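Amphinase-2 (Rana pipiens, PDB 2P7S) cleaves RNA as a secreted endonuclease of the pancreatic ribonuclease family and is toxic to cultured human carcinoma cells. Local coordinates at residues F24-T29 and T77-P82; G39-I44 and C85-S90. All blocks are in the same frame, centred on the assembly; numbering follows the deposited sequence.

Contact 1 of 2, residues F24-T29 and T77-P82; sequences FNCNRT and TTCKNP. With NAG (2-acetamido-2-deoxy-beta-D-glucopyranose), chain B.
Cys26 and Cys79 each turn SG anti to the carbonyl carbon (chi1 -73° and -59°), so that the two sulfurs meet between the short helix 26-29 and strand 74-83 of the ribonuclease A fold. The result is a disulfide with a torsion of -84° about the SG-SG bond, the only covalent tie between the two segments. Phe24, with CG anti to its own backbone N, turns its CD2-CE2 edge toward Thr77 and Cys79. Cys79 SG then sits in the plane of that ring at its edge, 3.8 Å from Phe24 CE2, a sulfur-aromatic contact. Thr77 crosses the same ring obliquely and brings its methyl CG2 to 3.7 Å from Phe24 CD2, while its hydroxyl is engaged with His49. No hydrogen bond joins the segments, so sulfur and hydrocarbon carry this buried contact. The helix start is organised by Asn25, the N-cap: its OD1 accepts weak bonds from the backbone N of Asn27 and Arg28, and its O accepts from Arg28 N and Thr29 N. Asn27 ND2 carries the N-linked glycan, whose acetamide methyl lies against the Asn25 amide, NAG C8 being 3.2 Å from Asn25 ND2.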
loop_
_atom_site.group_PDB
_atom_site.type_symbol
_atom_site.label_atom_id
_atom_site.label_comp_id
_atom_site.label_asym_id
_atom_site.label_seq_id
_atom_site.Cartn_x
_atom_site.Cartn_y
_atom_site.Cartn_z
ATOM N N PHE A 24 -14.084 -1.576 -2.300
ATOM C CA PHE A 24 -13.138 -1.951 -1.265
ATOM C C PHE A 24 -13.784 -1.863 0.107
ATOM O O PHE A 24 -14.502 -0.911 0.410
ATOM C CB PHE A 24 -11.899 -1.051 -1.301
ATOM C CG PHE A 24 -10.740 -1.604 -0.524
ATOM C CD1 PHE A 24 -9.908 -2.569 -1.084
ATOM C CD2 PHE A 24 -10.516 -1.206 0.791
ATOM C CE1 PHE A 24 -8.863 -3.136 -0.344
ATOM C CE2 PHE A 24 -9.484 -1.763 1.539
ATOM C CZ PHE A 24 -8.654 -2.731 0.972
ATOM N N ASN A 25 -13.513 -2.864 0.936
ATOM C CA ASN A 25 -14.064 -2.899 2.282
ATOM C C ASN A 25 -12.973 -3.263 3.267
ATOM O O ASN A 25 -12.489 -4.397 3.287
ATOM C CB ASN A 25 -15.195 -3.929 2.376
ATOM C CG ASN A 25 -15.926 -3.867 3.705
ATOM O OD1 ASN A 25 -15.316 -3.656 4.748
ATOM N ND2 ASN A 25 -17.237 -4.069 3.673
ATOM N N CYS A 26 -12.580 -2.294 4.084
ATOM C CA CYS A 26 -11.544 -2.528 5.078
ATOM C C CYS A 26 -11.848 -3.718 5.987
ATOM O O CYS A 26 -10.962 -4.515 6.296
ATOM C CB CYS A 26 -11.360 -1.284 5.945
ATOM S SG CYS A 26 -10.510 0.105 5.124
ATOM N N ASN A 27 -13.094 -3.832 6.431
ATOM C CA ASN A 27 -13.460 -4.925 7.328
ATOM C C ASN A 27 -13.228 -6.287 6.712
ATOM O O ASN A 27 -12.965 -7.259 7.419
ATOM C CB ASN A 27 -14.915 -4.782 7.767
ATOM C CG ASN A 27 -15.172 -3.465 8.436
ATOM O OD1 ASN A 27 -14.316 -2.975 9.176
ATOM N ND2 ASN A 27 -16.339 -2.880 8.187
ATOM N N ARG A 28 -13.310 -6.351 5.389
ATOM C CA ARG A 28 -13.094 -7.596 4.664
ATOM C C ARG A 28 -11.608 -7.883 4.437
ATOM O O ARG A 28 -11.088 -8.909 4.865
ATOM C CB ARG A 28 -13.791 -7.539 3.299
ATOM C CG ARG A 28 -13.488 -8.734 2.396
ATOM C CD ARG A 28 -13.773 -8.431 0.924
ATOM N NE ARG A 28 -15.187 -8.166 0.651
ATOM C CZ ARG A 28 -15.638 -7.103 -0.015
ATOM N NH1 ARG A 28 -14.789 -6.195 -0.479
ATOM N NH2 ARG A 28 -16.938 -6.949 -0.231
ATOM N N THR A 29 -10.930 -6.954 3.772
ATOM C CA THR A 29 -9.527 -7.128 3.422
ATOM C C THR A 29 -8.520 -7.090 4.572
ATOM O O THR A 29 -7.550 -7.852 4.562
ATOM C CB THR A 29 -9.133 -6.112 2.336
ATOM O OG1 THR A 29 -10.092 -6.178 1.273
ATOM C CG2 THR A 29 -7.754 -6.432 1.779
ATOM N N THR A 77 -6.696 4.129 -0.207
ATOM C CA THR A 77 -7.654 3.820 0.845
ATOM C C THR A 77 -6.865 3.458 2.095
ATOM O O THR A 77 -6.020 2.564 2.077
ATOM C CB THR A 77 -8.554 2.635 0.480
ATOM O OG1 THR A 77 -9.440 3.022 -0.571
ATOM C CG2 THR A 77 -9.365 2.186 1.690
ATOM N N THR A 78 -7.130 4.167 3.182
ATOM C CA THR A 78 -6.440 3.884 4.423
ATOM C C THR A 78 -7.437 3.294 5.415
ATOM O O THR A 78 -8.506 3.856 5.631
ATOM C CB THR A 78 -5.802 5.177 5.003
ATOM O OG1 THR A 78 -4.755 5.619 4.129
ATOM C CG2 THR A 78 -5.223 4.920 6.385
ATOM N N CYS A 79 -7.094 2.136 5.972
ATOM C CA CYS A 79 -7.932 1.462 6.963
ATOM C C CYS A 79 -7.290 1.716 8.325
ATOM O O CYS A 79 -6.108 1.415 8.515
ATOM C CB CYS A 79 -7.957 -0.039 6.707
ATOM S SG CYS A 79 -8.569 -0.505 5.060
ATOM N N LYS A 80 -8.056 2.243 9.275
ATOM C CA LYS A 80 -7.482 2.532 10.585
ATOM C C LYS A 80 -8.495 2.523 11.729
ATOM O O LYS A 80 -9.695 2.293 11.525
ATOM C CB LYS A 80 -6.807 3.902 10.544
ATOM C CG LYS A 80 -7.788 5.047 10.327
ATOM C CD LYS A 80 -7.066 6.380 10.317
ATOM C CE LYS A 80 -8.041 7.539 10.261
ATOM N NZ LYS A 80 -7.324 8.842 10.329
ATOM N N ASN A 81 -7.985 2.778 12.930
ATOM C CA ASN A 81 -8.791 2.850 14.144
ATOM C C ASN A 81 -9.744 1.679 14.344
ATOM O O ASN A 81 -10.947 1.868 14.558
ATOM C CB ASN A 81 -9.577 4.163 14.159
ATOM C CG ASN A 81 -8.676 5.372 14.003
ATOM O OD1 ASN A 81 -7.453 5.257 14.113
ATOM N ND2 ASN A 81 -9.267 6.534 13.751
ATOM N N PRO A 82 -9.220 0.449 14.296
ATOM C CA PRO A 82 -10.098 -0.705 14.481
ATOM C C PRO A 82 -10.686 -0.802 15.887
ATOM O O PRO A 82 -10.083 -0.363 16.870
ATOM C CB PRO A 82 -9.180 -1.882 14.169
ATOM C CG PRO A 82 -7.848 -1.392 14.690
ATOM C CD PRO A 82 -7.812 0.026 14.164
HETATM C C1 NAG B . -16.585 -1.528 8.651
HETATM C C2 NAG B . -17.621 -0.848 7.746
HETATM C C3 NAG B . -17.899 0.567 8.259
HETATM C C4 NAG B . -18.360 0.486 9.713
HETATM C C5 NAG B . -17.264 -0.202 10.539
HETATM C C6 NAG B . -17.613 -0.340 12.016
HETATM C C7 NAG B . -17.952 -0.985 5.361
HETATM C C8 NAG B . -17.356 -0.880 3.967
HETATM N N2 NAG B . -17.125 -0.795 6.384
HETATM O O3 NAG B . -18.897 1.188 7.463
HETATM O O4 NAG B . -18.618 1.809 10.221
HETATM O O5 NAG B . -17.026 -1.531 10.022
HETATM O O6 NAG B . -18.764 -1.150 12.199
HETATM O O7 NAG B . -19.151 -1.231 5.501
#

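Contact 2 of 2, residues G39-I44 and C85-S90; sequences GQCKPI and CKYSQS. With NAG (2-acetamido-2-deoxy-beta-D-glucopyranose), chain B.
The loop that leads into strand 45-49 carries part of the substrate-binding segment expected from relatives in the pancreatic ribonuclease family, Lys42, Pro43 and Ile44 among it, and a disulfide together with a tyrosine fastens it to residues 85-87. Cys41 and Cys85 form the covalent half. Both have positive phi, near 60°, and their side chains leave the backbone differently: Cys41 SG is anti to its backbone N, whereas Cys85 SG is anti to its carbonyl carbon. The SG-SG torsion of -92° sets the two CB-SG bonds almost at right angles when sighted along the bridge.

Tyr87 supplies the polar half. With CG anti to the carbonyl carbon, its ring reaches across to the loop and presents its hydroxyl tip to the main chain. The OH donates to the carbonyl of Lys42, with Tyr87 OH 2.6 Å from Lys42 O, a short bond. The donor lies in the carbonyl plane on a lone pair, at a C=O...O angle of 133°, and the oxygen in turn lies in the plane of the ring, at its edge. Lys42 N is also near the hydroxyl, but the angle there is too poor for a bond. Tyr87 thus binds a main-chain atom of Lys42; the side chain of that lysine starts away from 85-90. On the main chain, Tyr87 N donates to Asn27 OD1, and Met30 and Pro82 also touch the tyrosine side chain. The first sugar of the glycan lies against Lys86 and Tyr87, with Tyr87 O 3.5 Å from NAG C5 and Lys86 CB 3.7 Å from NAG O5.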
loop_
_atom_site.group_PDB
_atom_site.type_symbol
_atom_site.label_atom_id
_atom_site.label_comp_id
_atom_site.label_asym_id
_atom_site.label_seq_id
_atom_site.Cartn_x
_atom_site.Cartn_y
_atom_site.Cartn_z
ATOM N N GLY A 39 -0.188 -10.417 9.262
ATOM C CA GLY A 39 -1.260 -10.785 10.174
ATOM C C GLY A 39 -2.543 -10.004 9.943
ATOM O O GLY A 39 -2.513 -8.899 9.403
ATOM N N GLN A 40 -3.674 -10.579 10.347
ATOM C CA GLN A 40 -4.964 -9.913 10.183
ATOM C C GLN A 40 -5.297 -9.000 11.359
ATOM O O GLN A 40 -4.699 -9.096 12.429
ATOM C CB GLN A 40 -6.095 -10.935 10.022
ATOM C CG GLN A 40 -6.074 -11.718 8.718
ATOM C CD GLN A 40 -5.462 -13.093 8.871
ATOM O OE1 GLN A 40 -5.985 -13.937 9.601
ATOM N NE2 GLN A 40 -4.349 -13.328 8.185
ATOM N N CYS A 41 -6.260 -8.110 11.139
ATOM C CA CYS A 41 -6.717 -7.172 12.156
ATOM C C CYS A 41 -5.619 -6.247 12.682
ATOM O O CYS A 41 -5.562 -5.956 13.873
ATOM C CB CYS A 41 -7.351 -7.940 13.324
ATOM S SG CYS A 41 -8.194 -6.895 14.554
ATOM N N LYS A 42 -4.750 -5.781 11.795
ATOM C CA LYS A 42 -3.683 -4.873 12.196
ATOM C C LYS A 42 -4.257 -3.470 12.395
ATOM O O LYS A 42 -5.279 -3.118 11.801
ATOM C CB LYS A 42 -2.575 -4.862 11.137
ATOM C CG LYS A 42 -1.781 -6.160 11.091
ATOM C CD LYS A 42 -1.044 -6.384 12.408
ATOM C CE LYS A 42 -0.488 -7.792 12.509
ATOM N NZ LYS A 42 0.271 -8.015 13.778
ATOM N N PRO A 43 -3.605 -2.644 13.228
ATOM C CA PRO A 43 -4.085 -1.281 13.488
ATOM C C PRO A 43 -4.237 -0.344 12.290
ATOM O O PRO A 43 -5.170 0.466 12.245
ATOM C CB PRO A 43 -3.086 -0.752 14.525
ATOM C CG PRO A 43 -1.846 -1.517 14.223
ATOM C CD PRO A 43 -2.358 -2.910 13.968
ATOM N N ILE A 44 -3.343 -0.439 11.313
ATOM C CA ILE A 44 -3.450 0.457 10.169
ATOM C C ILE A 44 -2.725 -0.005 8.909
ATOM O O ILE A 44 -1.667 -0.644 8.983
ATOM C CB ILE A 44 -2.936 1.867 10.551
ATOM C CG1 ILE A 44 -3.129 2.837 9.382
ATOM C CG2 ILE A 44 -1.458 1.791 10.956
ATOM C CD1 ILE A 44 -2.838 4.285 9.734
ATOM N N CYS A 85 -11.622 -5.305 15.328
ATOM C CA CYS A 85 -11.296 -5.550 13.922
ATOM C C CYS A 85 -12.229 -4.953 12.872
ATOM O O CYS A 85 -12.286 -5.432 11.741
ATOM C CB CYS A 85 -11.126 -7.051 13.681
ATOM S SG CYS A 85 -9.979 -7.823 14.871
ATOM N N LYS A 86 -12.961 -3.910 13.250
ATOM C CA LYS A 86 -13.849 -3.196 12.333
ATOM C C LYS A 86 -13.198 -1.815 12.228
ATOM O O LYS A 86 -12.876 -1.191 13.243
ATOM C CB LYS A 86 -15.264 -3.109 12.905
ATOM C CG LYS A 86 -15.987 -4.454 12.963
ATOM C CD LYS A 86 -16.318 -4.959 11.563
ATOM C CE LYS A 86 -17.200 -6.200 11.604
ATOM N NZ LYS A 86 -16.496 -7.394 12.159
ATOM N N TYR A 87 -13.020 -1.335 11.002
ATOM C CA TYR A 87 -12.304 -0.082 10.765
ATOM C C TYR A 87 -13.010 1.161 10.253
ATOM O O TYR A 87 -14.117 1.105 9.722
ATOM C CB TYR A 87 -11.172 -0.338 9.771
ATOM C CG TYR A 87 -10.204 -1.435 10.128
ATOM C CD1 TYR A 87 -10.597 -2.774 10.139
ATOM C CD2 TYR A 87 -8.877 -1.131 10.429
ATOM C CE1 TYR A 87 -9.681 -3.786 10.445
ATOM C CE2 TYR A 87 -7.963 -2.124 10.732
ATOM C CZ TYR A 87 -8.365 -3.446 10.739
ATOM O OH TYR A 87 -7.439 -4.415 11.037
ATOM N N SER A 88 -12.306 2.287 10.400
ATOM C CA SER A 88 -12.735 3.567 9.866
ATOM C C SER A 88 -12.020 3.538 8.512
ATOM O O SER A 88 -10.896 3.032 8.412
ATOM C CB SER A 88 -12.211 4.738 10.704
ATOM O OG SER A 88 -12.972 4.882 11.890
ATOM N N GLN A 89 -12.665 4.070 7.485
ATOM C CA GLN A 89 -12.113 4.049 6.136
ATOM C C GLN A 89 -12.083 5.443 5.530
ATOM O O GLN A 89 -13.063 6.189 5.614
ATOM C CB GLN A 89 -12.976 3.123 5.269
ATOM C CG GLN A 89 -12.575 2.988 3.812
ATOM C CD GLN A 89 -13.338 1.866 3.106
ATOM O OE1 GLN A 89 -13.756 0.896 3.739
ATOM N NE2 GLN A 89 -13.495 1.984 1.792
ATOM N N SER A 90 -10.955 5.788 4.917
ATOM C CA SER A 90 -10.812 7.086 4.277
ATOM C C SER A 90 -10.093 6.899 2.950
ATOM O O SER A 90 -9.221 6.046 2.818
ATOM C CB SER A 90 -10.018 8.047 5.166
ATOM O OG SER A 90 -8.653 7.701 5.196
HETATM C C1 NAG B . -16.585 -1.528 8.651
HETATM C C2 NAG B . -17.621 -0.848 7.746
HETATM C C3 NAG B . -17.899 0.567 8.259
HETATM C C4 NAG B . -18.360 0.486 9.713
HETATM C C5 NAG B . -17.264 -0.202 10.539
HETATM C C6 NAG B . -17.613 -0.340 12.016
HETATM C C7 NAG B . -17.952 -0.985 5.361
HETATM C C8 NAG B . -17.356 -0.880 3.967
HETATM N N2 NAG B . -17.125 -0.795 6.384
HETATM O O3 NAG B . -18.897 1.188 7.463
HETATM O O4 NAG B . -18.618 1.809 10.221
HETATM O O5 NAG B . -17.026 -1.531 10.022
HETATM O O6 NAG B . -18.764 -1.150 12.199
HETATM O O7 NAG B . -19.151 -1.231 5.501
#

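How the contacts relate
Contacts 1 and 2 lie on the same side of the molecule, their centres about 5 Å apart, and illustrate how a small secreted enzyme can be held together by interlaced crosslinks. Along the chain the segments alternate, 24-29, 39-44, 77-82, 85-90, so the two disulfide-closed loops overlap. Strands 74-83 and 86-101 are antiparallel neighbours in one sheet, and the backbone pair Thr78 N to Ser90 O, at 2.8 Å, belongs to their pairing. A second join is packing, Pro82 CD lying 3.3 Å from Pro43 O, and Asn27 is common to the surroundings of both contacts. The hairpin thus receives helix 26-29 and the presumed substrate-binding loop in one compact region.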